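Local coordinates for arylmalonate decarboxylase (PDB 3IXL), which catalyses the enantioselective decarboxylation of 2-aryl-2-methylmalonates, taking up a proton and releasing carbon dioxide to give 2-arylpropionates, at residues L112-G116 and R235-E239; D182-S188 and V206-S211. The protein carries 2 engineered substitutions. All coordinates share one frame; numbering follows the deposited sequence.

Overall arrangement
Interactions 1 and 2 lie on the same side of the molecule, their centres about 10 Å apart. Interaction 2 (182-188 with 206-211) pairs two parallel strands within the beta-alpha-beta unit 183-187, 196-204, 208-210, and its Ser188 end belongs to the 2-phenylacetic acid pocket, with Ser188 CA 3.5 Å from O1 of the ligand. Interaction 1 (112-116 with 235-239) is a surface contact about 14 Å from the centre of the chain, where the end of helix 104-114 meets the C-terminal helix. The two contacts touch directly: Leu115 CD1 packs 3.6 Å from Val209 CG2, and Arg235 NH1 lies 3.5 Å from Pro207 CD.

Interaction 1: L112-G116 and R235-E239; sequences LRALG and RLFDE
Leu115, just past the end of helix 104-114, reaches across to Arg235 and Leu236 of the short helix 235-238 and to Glu239 just beyond it. The helix that precedes Leu115 closes in a Schellman motif: Gly116, with positive phi, is the C-prime residue, its N bonded to Arg113 O, while Val117 N reaches back to Leu112 O. Leu115 is the first residue to leave helical geometry, at the point where the chain turns.

The contact across the segments is mainly apolar, without a hydrogen bond between them. In Leu115, chi1 of -69° sets CG anti to the carbonyl carbon, and chi2 of 160° spreads the methyls, CD1 to Leu236 and CD2 to Arg235 and Glu239. CD1 lies against the start of the Leu236 side chain, 4.0 Å from Leu236 CB, and the two leucines cross at about a right angle. CD2 comes 3.8 Å from Arg235 CB. Ala114 adds a looser touch, its CB 4.4 Å from Leu236 CD1. Leu236 also packs on Ala214 and Trp217 of helix 211-222.

The side-chain salt bridge lies within 235-239. Arg235 bends at chi3, and its NE pairs with Glu239 OE2 at 2.8 Å, one turn further on. This bond is far from straight, with an N-H...O angle of 138°; the donor comes from above the carboxylate plane, and the acceptor is tilted from the guanidinium plane. At the start of this segment, Arg235 N is bonded to Glu201. The second carboxylate oxygen, Glu239 OE1, rests against a methyl, 3.7 Å from Leu115 CD2.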
ATOM      1  N   LEU A 112      -3.121   4.795  -8.692  1.00  6.58           N
ATOM      2  CA  LEU A 112      -3.599   6.149  -8.968  1.00  6.99           C
ATOM      3  C   LEU A 112      -3.555   6.459 -10.458  1.00  7.72           C
ATOM      4  O   LEU A 112      -4.522   6.988 -11.018  1.00  7.59           O
ATOM      5  CB  LEU A 112      -2.802   7.189  -8.170  1.00  7.29           C
ATOM      6  CG  LEU A 112      -3.061   7.150  -6.654  1.00  7.77           C
ATOM      7  CD1 LEU A 112      -1.970   7.901  -5.898  1.00  9.01           C
ATOM      8  CD2 LEU A 112      -4.443   7.717  -6.310  1.00  8.49           C
ATOM      9  N   ARG A 113      -2.454   6.107 -11.108  1.00  8.07           N
ATOM     10  CA  ARG A 113      -2.338   6.317 -12.555  1.00  9.00           C
ATOM     11  C   ARG A 113      -3.347   5.489 -13.348  1.00  9.05           C
ATOM     12  O   ARG A 113      -3.973   5.994 -14.283  1.00  8.98           O
ATOM     13  CB  ARG A 113      -0.913   6.064 -13.022  1.00  9.76           C
ATOM     14  CG  ARG A 113       0.026   7.180 -12.564  1.00 12.76           C
ATOM     15  CD  ARG A 113       1.475   6.781 -12.682  1.00 16.49           C
ATOM     16  NE  ARG A 113       2.356   7.773 -12.070  1.00 19.50           N
ATOM     17  CZ  ARG A 113       3.604   7.527 -11.680  1.00 21.14           C
ATOM     18  NH1 ARG A 113       4.119   6.310 -11.825  1.00 22.28           N
ATOM     19  NH2 ARG A 113       4.334   8.493 -11.132  1.00 22.35           N
ATOM     20  N   ALA A 114      -3.534   4.237 -12.951  1.00  8.50           N
ATOM     21  CA  ALA A 114      -4.518   3.362 -13.596  1.00  9.12           C
ATOM     22  C   ALA A 114      -5.926   3.957 -13.567  1.00  9.51           C
ATOM     23  O   ALA A 114      -6.738   3.707 -14.465  1.00  9.93           O
ATOM     24  CB  ALA A 114      -4.523   1.986 -12.922  1.00  9.34           C
ATOM     25  N   LEU A 115      -6.223   4.715 -12.515  1.00  9.25           N
ATOM     26  CA  LEU A 115      -7.552   5.292 -12.327  1.00 10.10           C
ATOM     27  C   LEU A 115      -7.630   6.754 -12.775  1.00 10.72           C
ATOM     28  O   LEU A 115      -8.652   7.411 -12.554  1.00 12.40           O
ATOM     29  CB  LEU A 115      -8.008   5.135 -10.871  1.00 10.07           C
ATOM     30  CG  LEU A 115      -8.289   3.682 -10.488  1.00 10.04           C
ATOM     31  CD1 LEU A 115      -8.245   3.488  -8.990  1.00 11.68           C
ATOM     32  CD2 LEU A 115      -9.643   3.238 -11.063  1.00 11.97           C
ATOM     33  N   GLY A 116      -6.561   7.247 -13.398  1.00 11.36           N
ATOM     34  CA  GLY A 116      -6.532   8.614 -13.932  1.00 12.08           C
ATOM     35  C   GLY A 116      -6.556   9.695 -12.868  1.00 12.70           C
ATOM     36  O   GLY A 116      -7.089  10.783 -13.088  1.00 13.74           O
ATOM     37  N   ARG A 235     -13.003   0.239  -7.924  1.00  8.95           N
ATOM     38  CA  ARG A 235     -12.686   0.408  -9.334  1.00  8.72           C
ATOM     39  C   ARG A 235     -11.293  -0.081  -9.735  1.00  8.48           C
ATOM     40  O   ARG A 235     -11.093  -0.532 -10.863  1.00  8.66           O
ATOM     41  CB  ARG A 235     -12.886   1.868  -9.728  1.00  9.15           C
ATOM     42  CG  ARG A 235     -14.375   2.234  -9.811  1.00 11.13           C
ATOM     43  CD  ARG A 235     -14.628   3.713  -9.931  1.00 13.86           C
ATOM     44  NE  ARG A 235     -13.934   4.311 -11.063  1.00 16.06           N
ATOM     45  CZ  ARG A 235     -13.925   5.615 -11.311  1.00 18.86           C
ATOM     46  NH1 ARG A 235     -14.595   6.446 -10.518  1.00 19.28           N
ATOM     47  NH2 ARG A 235     -13.257   6.088 -12.351  1.00 20.39           N
ATOM     48  N   LEU A 236     -10.326   0.003  -8.823  1.00  8.33           N
ATOM     49  CA  LEU A 236      -8.981  -0.471  -9.146  1.00  7.93           C
ATOM     50  C   LEU A 236      -9.044  -1.911  -9.654  1.00  8.23           C
ATOM     51  O   LEU A 236      -8.423  -2.271 -10.668  1.00  8.85           O
ATOM     52  CB  LEU A 236      -8.058  -0.388  -7.924  1.00  7.82           C
ATOM     53  CG  LEU A 236      -6.621  -0.834  -8.211  1.00  7.84           C
ATOM     54  CD1 LEU A 236      -5.929   0.037  -9.245  1.00  9.23           C
ATOM     55  CD2 LEU A 236      -5.806  -0.872  -6.917  1.00  8.61           C
ATOM     56  N   PHE A 237      -9.817  -2.731  -8.952  1.00  8.15           N
ATOM     57  CA  PHE A 237      -9.932  -4.137  -9.286  1.00  9.00           C
ATOM     58  C   PHE A 237     -10.935  -4.389 -10.387  1.00  9.96           C
ATOM     59  O   PHE A 237     -10.673  -5.179 -11.301  1.00 11.12           O
ATOM     60  CB  PHE A 237     -10.329  -4.939  -8.050  1.00  8.66           C
ATOM     61  CG  PHE A 237      -9.318  -4.870  -6.961  1.00  8.36           C
ATOM     62  CD1 PHE A 237      -9.454  -3.962  -5.918  1.00  9.00           C
ATOM     63  CD2 PHE A 237      -8.189  -5.677  -7.002  1.00  8.31           C
ATOM     64  CE1 PHE A 237      -8.487  -3.884  -4.912  1.00  8.62           C
ATOM     65  CE2 PHE A 237      -7.219  -5.607  -6.001  1.00  7.97           C
ATOM     66  CZ  PHE A 237      -7.363  -4.715  -4.961  1.00  8.38           C
ATOM     67  N   ASP A 238     -12.086  -3.736 -10.292  1.00 10.35           N
ATOM     68  CA  ASP A 238     -13.194  -4.103 -11.161  1.00 11.12           C
ATOM     69  C   ASP A 238     -13.073  -3.543 -12.571  1.00 11.49           C
ATOM     70  O   ASP A 238     -13.738  -4.034 -13.490  1.00 12.10           O
ATOM     71  CB  ASP A 238     -14.532  -3.785 -10.497  1.00 11.24           C
ATOM     72  CG  ASP A 238     -14.811  -4.691  -9.299  1.00 12.94           C
ATOM     73  OD1 ASP A 238     -14.036  -5.662  -9.067  1.00 13.44           O
ATOM     74  OD2 ASP A 238     -15.792  -4.422  -8.573  1.00 14.55           O
ATOM     75  N   GLU A 239     -12.202  -2.557 -12.760  1.00 12.28           N
ATOM     76  CA  GLU A 239     -12.015  -1.985 -14.097  1.00 13.49           C
ATOM     77  C   GLU A 239     -10.985  -2.743 -14.941  1.00 14.55           C
ATOM     78  O   GLU A 239     -10.062  -2.163 -15.519  1.00 14.07           O
ATOM     79  CB  GLU A 239     -11.759  -0.485 -14.019  1.00 13.46           C
ATOM     80  CG  GLU A 239     -13.000   0.256 -13.551  1.00 14.43           C
ATOM     81  CD  GLU A 239     -12.856   1.763 -13.552  1.00 16.65           C
ATOM     82  OE1 GLU A 239     -11.778   2.291 -13.894  1.00 18.53           O
ATOM     83  OE2 GLU A 239     -13.845   2.437 -13.201  1.00 20.05           O
TER

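Interaction 2: D182-S188 and V206-S211; sequences DGILLSS and VPVVSS. Engineered in segment 182-188: Ser188 (natural residue Cys). With PAC (2-phenylacetic acid), chain C.
Asp182 leads into the parallel strand pair of a beta-alpha-beta unit, its carbonyl O lying 3.3 Å from Pro207 CD. Its carboxylate turns elsewhere, to the backbone N of Arg118 and Arg119. Gly183 CA then passes close to Pro207 O, which accepts the first inter-strand bond from Ile184 N. Ile184 CD1 touches Val206 CG2, the two side chains crossing at about a right angle, on the face covered by Val200 and Leu204 of helix 196-204; Ile184 O accepts Val209 N.

Leu185 lies on the other face, where it touches Val108 of helix 104-114. With CG anti to the backbone N (chi1 173°) and chi2 at 62°, its CD1 turns back over the second strand to 3.3 Å from Val209 O, the same oxygen that receives Leu186 N. Leu186 CB packs against Val208 CG1, and Leu186 O accepts Ser211 N at the start of helix 211-222.

Ser187 OG bonds to Tyr126 OH, a pocket residue that also binds the ligand. The engineered Ser188 closes the segment: its backbone N donates to Ser211 OG at 2.8 Å, and that hydroxyl also bonds to Thr75, another ligand partner. A water bridges Ser188 O and Ser210 OG, which is also bonded to Thr193. Ser188 OG, bonded to Gly190 N, sits 3.7 Å from C2 of 2-phenylacetic acid.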
ATOM      1  N   ASP A 182      -9.433  14.392  -8.113  1.00 11.73           N
ATOM      2  CA  ASP A 182      -9.730  13.285  -9.032  1.00 11.45           C
ATOM      3  C   ASP A 182     -10.022  11.985  -8.297  1.00 10.79           C
ATOM      4  O   ASP A 182     -10.679  11.102  -8.834  1.00 11.44           O
ATOM      5  CB  ASP A 182      -8.554  13.021  -9.981  1.00 11.87           C
ATOM      6  CG  ASP A 182      -8.210  14.198 -10.860  1.00 12.85           C
ATOM      7  OD1 ASP A 182      -9.137  14.925 -11.287  1.00 15.57           O
ATOM      8  OD2 ASP A 182      -7.007  14.374 -11.151  1.00 13.17           O
ATOM      9  N   GLY A 183      -9.500  11.859  -7.081  1.00  9.66           N
ATOM     10  CA  GLY A 183      -9.617  10.614  -6.335  1.00  8.61           C
ATOM     11  C   GLY A 183      -8.988  10.750  -4.973  1.00  7.98           C
ATOM     12  O   GLY A 183      -8.543  11.826  -4.582  1.00  8.31           O
ATOM     13  N   ILE A 184      -8.964   9.634  -4.259  1.00  7.27           N
ATOM     14  CA  ILE A 184      -8.530   9.611  -2.870  1.00  7.51           C
ATOM     15  C   ILE A 184      -7.489   8.514  -2.681  1.00  7.18           C
ATOM     16  O   ILE A 184      -7.666   7.390  -3.173  1.00  7.54           O
ATOM     17  CB  ILE A 184      -9.736   9.354  -1.921  1.00  7.38           C
ATOM     18  CG1 ILE A 184     -10.797  10.458  -2.095  1.00  8.30           C
ATOM     19  CG2 ILE A 184      -9.286   9.261  -0.455  1.00  8.94           C
ATOM     20  CD1 ILE A 184     -12.186  10.075  -1.606  1.00 10.15           C
ATOM     21  N   LEU A 185      -6.411   8.852  -1.979  1.00  6.74           N
ATOM     22  CA  LEU A 185      -5.468   7.848  -1.506  1.00  6.59           C
ATOM     23  C   LEU A 185      -5.738   7.597  -0.028  1.00  6.34           C
ATOM     24  O   LEU A 185      -5.630   8.503   0.792  1.00  6.68           O
ATOM     25  CB  LEU A 185      -4.017   8.296  -1.713  1.00  6.86           C
ATOM     26  CG  LEU A 185      -2.944   7.388  -1.103  1.00  7.10           C
ATOM     27  CD1 LEU A 185      -2.978   5.998  -1.733  1.00  8.00           C
ATOM     28  CD2 LEU A 185      -1.564   8.024  -1.282  1.00  7.53           C
ATOM     29  N   LEU A 186      -6.117   6.364   0.291  1.00  6.32           N
ATOM     30  CA  LEU A 186      -6.297   5.918   1.661  1.00  6.94           C
ATOM     31  C   LEU A 186      -5.024   5.162   2.038  1.00  7.03           C
ATOM     32  O   LEU A 186      -4.795   4.022   1.612  1.00  6.39           O
ATOM     33  CB  LEU A 186      -7.553   5.048   1.767  1.00  7.12           C
ATOM     34  CG  LEU A 186      -7.937   4.405   3.102  1.00  7.83           C
ATOM     35  CD1 LEU A 186      -7.997   5.417   4.256  1.00  9.44           C
ATOM     36  CD2 LEU A 186      -9.294   3.734   2.914  1.00  7.60           C
ATOM     37  N   SER A 187      -4.170   5.826   2.812  1.00  7.29           N
ATOM     38  CA  SER A 187      -2.809   5.345   3.005  1.00  8.03           C
ATOM     39  C   SER A 187      -2.574   4.721   4.370  1.00  8.77           C
ATOM     40  O   SER A 187      -2.890   5.306   5.412  1.00  9.20           O
ATOM     41  CB  SER A 187      -1.783   6.451   2.730  1.00  8.54           C
ATOM     42  OG  SER A 187      -0.482   5.892   2.565  1.00  8.76           O
ATOM     43  N   SER A 188      -2.009   3.518   4.293  1.00  8.79           N
ATOM     44  CA  SER A 188      -1.484   2.657   5.364  1.00  8.81           C
ATOM     45  C   SER A 188      -1.987   1.260   5.143  1.00  8.63           C
ATOM     46  O   SER A 188      -3.196   1.005   5.169  1.00  8.78           O
ATOM     47  CB  SER A 188      -1.812   3.083   6.787  1.00  9.76           C
ATOM     48  OG  SER A 188      -1.176   2.164   7.670  1.00 12.71           O
ATOM     49  N   VAL A 206     -15.842   9.180  -7.066  1.00 11.95           N
ATOM     50  CA  VAL A 206     -14.426   9.221  -7.430  1.00 11.89           C
ATOM     51  C   VAL A 206     -13.763   7.936  -6.934  1.00 11.17           C
ATOM     52  O   VAL A 206     -14.261   7.306  -5.996  1.00 11.52           O
ATOM     53  CB  VAL A 206     -13.690  10.470  -6.860  1.00 11.64           C
ATOM     54  CG1 VAL A 206     -14.338  11.776  -7.364  1.00 12.04           C
ATOM     55  CG2 VAL A 206     -13.654  10.448  -5.332  1.00 12.07           C
ATOM     56  N   PRO A 207     -12.668   7.520  -7.592  1.00 11.09           N
ATOM     57  CA  PRO A 207     -11.995   6.292  -7.171  1.00 10.79           C
ATOM     58  C   PRO A 207     -11.156   6.465  -5.904  1.00 10.27           C
ATOM     59  O   PRO A 207     -10.673   7.566  -5.618  1.00 10.34           O
ATOM     60  CB  PRO A 207     -11.098   5.956  -8.367  1.00 11.32           C
ATOM     61  CG  PRO A 207     -10.810   7.268  -8.994  1.00 11.77           C
ATOM     62  CD  PRO A 207     -12.022   8.133  -8.766  1.00 10.97           C
ATOM     63  N   VAL A 208     -11.003   5.367  -5.174  1.00  9.66           N
ATOM     64  CA  VAL A 208     -10.130   5.284  -4.004  1.00  9.49           C
ATOM     65  C   VAL A 208      -9.034   4.260  -4.260  1.00  8.36           C
ATOM     66  O   VAL A 208      -9.310   3.128  -4.682  1.00  9.28           O
ATOM     67  CB  VAL A 208     -10.901   4.838  -2.739  1.00 10.00           C
ATOM     68  CG1 VAL A 208      -9.961   4.713  -1.537  1.00 11.40           C
ATOM     69  CG2 VAL A 208     -12.019   5.813  -2.437  1.00 10.64           C
ATOM     70  N   VAL A 209      -7.798   4.655  -3.985  1.00  6.94           N
ATOM     71  CA  VAL A 209      -6.677   3.716  -3.981  1.00  6.80           C
ATOM     72  C   VAL A 209      -6.260   3.548  -2.531  1.00  6.38           C
ATOM     73  O   VAL A 209      -5.945   4.531  -1.863  1.00  6.60           O
ATOM     74  CB  VAL A 209      -5.501   4.206  -4.855  1.00  6.48           C
ATOM     75  CG1 VAL A 209      -4.285   3.278  -4.715  1.00  7.70           C
ATOM     76  CG2 VAL A 209      -5.921   4.262  -6.320  1.00  7.28           C
ATOM     77  N   SER A 210      -6.278   2.310  -2.050  1.00  5.85           N
ATOM     78  CA  SER A 210      -5.975   2.011  -0.656  1.00  6.01           C
ATOM     79  C   SER A 210      -4.696   1.185  -0.604  1.00  5.80           C
ATOM     80  O   SER A 210      -4.528   0.262  -1.405  1.00  5.60           O
ATOM     81  CB  SER A 210      -7.144   1.253  -0.024  1.00  6.30           C
ATOM     82  OG  SER A 210      -6.863   0.931   1.322  1.00  7.77           O
ATOM     83  N   SER A 211      -3.816   1.499   0.346  1.00  5.44           N
ATOM     84  CA  SER A 211      -2.486   0.861   0.432  1.00  5.81           C
ATOM     85  C   SER A 211      -2.473  -0.673   0.332  1.00  5.42           C
ATOM     86  O   SER A 211      -1.806  -1.230  -0.543  1.00  5.52           O
ATOM     87  CB  SER A 211      -1.783   1.265   1.734  1.00  6.65           C
ATOM     88  OG  SER A 211      -1.354   2.601   1.700  1.00  7.08           O
TER
HETATM   89  C1  PAC C5000       2.206   1.814   5.856  1.00  7.51           C
HETATM   90  C2  PAC C5000       2.385   1.242   7.250  1.00 10.86           C
HETATM   91  C1' PAC C5000       1.937  -0.169   7.575  1.00 10.30           C
HETATM   92  C2' PAC C5000       1.575  -0.401   8.906  1.00 11.27           C
HETATM   93  C3' PAC C5000       1.157  -1.662   9.325  1.00 11.25           C
HETATM   94  C4' PAC C5000       1.106  -2.708   8.407  1.00 10.46           C
HETATM   95  C5' PAC C5000       1.463  -2.485   7.071  1.00 11.27           C
HETATM   96  C6' PAC C5000       1.888  -1.222   6.649  1.00  9.88           C
HETATM   97  O1  PAC C5000       1.641   1.180   4.920  1.00  6.87           O
HETATM   98  O2  PAC C5000       2.661   2.982   5.697  1.00  8.56           O
HETATM   99  O   HOH W   1      -4.831  -0.116   3.129  1.00  9.17           O